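Local coordinates for protein phosphotransferase system, HPr-related proteins (Thermoanaerobacter tengcongensis, PDB 3LE1) that probably serves as the general, non-sugar-specific phosphocarrier of the phosphoenolpyruvate-dependent sugar phosphotransferase system, passing phosphate along during sugar uptake, at residues A[54-57]-A[58-61]. Numbering follows the deposited sequence.
Sequences GVSQ and GNVV
Ser56 and Asn59 close a type II beta turn, the tight reversal in the loop that joins helix 47-53 to strand 60-66, an inner strand of the four-stranded antiparallel sheet of this HPr chain. The turn is fastened by its defining bond: Asn59 N donates to Ser56 O at 3.0 Å, with an N-H...O angle of 157° and the donor tilted 30° from the carbonyl plane. Gln57 and Gly58 occupy the corners. Gly58 illustrates the rule that the third position of a type II turn, with its positive phi, suits glycine: a side chain there would clash with Gln57 O.

The Asn59 side chain folds back over the turn instead of leaving it. Its CG stands beside the backbone N (chi1 -72°), a torsion that brings the terminal amide up against the backbone of Ser56. The turn backbone itself sets Asn59 CB 3.2 Å from Ser56 O. On the inner side, Val55 CG1 touches both Asn59 CB, at 3.9 Å, and Val61 CG1, also at 3.9 Å, the two valine side chains crossing steeply. With an alanine here in place of Asn59 the amide is gone, which would probably leave a gap against the main chain of Val55 and Ser56 and beside Ser56 OG.

Farther out, backbone hydrogen bonds tie Val55 to Leu14, Gly58 and Asn59 to Ile8, and Val61 to Ile6, joining the turn and its flanks to strand 2-7 and the loop beyond it. Lys37 NZ hydrogen-bonds to Gly54 O, just past the helix end. At the outer corner the extended Gln57 side chain ends in NE2, which hydrogen-bonds to Lys9 O.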
ATOM      1  N   GLY A  54      -5.230   4.870   8.738  1.00 21.42           N
ATOM      2  CA  GLY A  54      -5.071   4.186  10.010  1.00 20.84           C
ATOM      3  C   GLY A  54      -5.023   2.675   9.870  1.00 21.35           C
ATOM      4  O   GLY A  54      -5.861   1.950  10.414  1.00 20.05           O
ATOM      5  N   VAL A  55      -4.043   2.200   9.109  1.00 20.45           N
ATOM      6  CA  VAL A  55      -3.858   0.768   8.906  1.00 17.98           C
ATOM      7  C   VAL A  55      -2.908   0.188   9.947  1.00 21.21           C
ATOM      8  O   VAL A  55      -1.736   0.575  10.015  1.00 23.39           O
ATOM      9  CB  VAL A  55      -3.271   0.475   7.519  1.00 15.67           C
ATOM     10  CG1 VAL A  55      -3.136  -1.032   7.317  1.00 17.07           C
ATOM     11  CG2 VAL A  55      -4.137   1.108   6.437  1.00 13.53           C
ATOM     12  N   SER A  56      -3.416  -0.732  10.755  1.00 20.61           N
ATOM     13  CA  SER A  56      -2.614  -1.366  11.795  1.00 21.83           C
ATOM     14  C   SER A  56      -2.384  -2.842  11.477  1.00 21.52           C
ATOM     15  O   SER A  56      -2.960  -3.386  10.541  1.00 20.43           O
ATOM     16  CB  SER A  56      -3.283  -1.207  13.165  1.00 23.43           C
ATOM     17  OG  SER A  56      -4.628  -1.651  13.141  1.00 25.87           O
ATOM     18  N   GLN A  57      -1.511  -3.470  12.254  1.00 20.86           N
ATOM     19  CA  GLN A  57      -1.209  -4.878  12.086  1.00 20.23           C
ATOM     20  C   GLN A  57      -2.476  -5.712  12.056  1.00 21.26           C
ATOM     21  O   GLN A  57      -3.373  -5.531  12.889  1.00 21.03           O
ATOM     22  CB  GLN A  57      -0.315  -5.352  13.231  1.00 20.72           C
ATOM     23  CG  GLN A  57      -0.043  -6.847  13.229  1.00 20.44           C
ATOM     24  CD  GLN A  57       0.951  -7.234  14.290  1.00 22.57           C
ATOM     25  OE1 GLN A  57       0.701  -7.043  15.477  1.00 23.99           O
ATOM     26  NE2 GLN A  57       2.094  -7.771  13.871  1.00 23.51           N
ATOM     27  N   GLY A  58      -2.545  -6.629  11.100  1.00 23.59           N
ATOM     28  CA  GLY A  58      -3.678  -7.521  10.992  1.00 26.83           C
ATOM     29  C   GLY A  58      -4.776  -7.015  10.070  1.00 29.30           C
ATOM     30  O   GLY A  58      -5.616  -7.800   9.639  1.00 29.79           O
ATOM     31  N   ASN A  59      -4.784  -5.712   9.798  1.00 30.06           N
ATOM     32  CA  ASN A  59      -5.761  -5.120   8.887  1.00 28.07           C
ATOM     33  C   ASN A  59      -5.599  -5.683   7.490  1.00 24.82           C
ATOM     34  O   ASN A  59      -4.485  -5.837   6.995  1.00 21.39           O
ATOM     35  CB  ASN A  59      -5.600  -3.598   8.790  1.00 26.80           C
ATOM     36  CG  ASN A  59      -6.054  -2.865  10.032  1.00 26.60           C
ATOM     37  OD1 ASN A  59      -6.447  -3.472  11.035  1.00 27.37           O
ATOM     38  ND2 ASN A  59      -5.985  -1.541   9.976  1.00 25.98           N
ATOM     39  N   VAL A  60      -6.729  -5.974   6.861  1.00 25.43           N
ATOM     40  CA  VAL A  60      -6.751  -6.395   5.474  1.00 25.44           C
ATOM     41  C   VAL A  60      -7.131  -5.185   4.629  1.00 25.22           C
ATOM     42  O   VAL A  60      -8.141  -4.542   4.890  1.00 25.30           O
ATOM     43  CB  VAL A  60      -7.773  -7.520   5.284  1.00 24.23           C
ATOM     44  CG1 VAL A  60      -7.820  -7.968   3.828  1.00 24.89           C
ATOM     45  CG2 VAL A  60      -7.450  -8.686   6.209  1.00 24.14           C
ATOM     46  N   VAL A  61      -6.300  -4.858   3.641  1.00 23.18           N
ATOM     47  CA  VAL A  61      -6.569  -3.720   2.764  1.00 19.62           C
ATOM     48  C   VAL A  61      -6.704  -4.171   1.312  1.00 16.79           C
ATOM     49  O   VAL A  61      -6.280  -5.276   0.956  1.00 13.74           O
ATOM     50  CB  VAL A  61      -5.454  -2.654   2.860  1.00 20.28           C
ATOM     51  CG1 VAL A  61      -5.382  -2.088   4.279  1.00 21.23           C
ATOM     52  CG2 VAL A  61      -4.112  -3.259   2.454  1.00 20.17           C
TER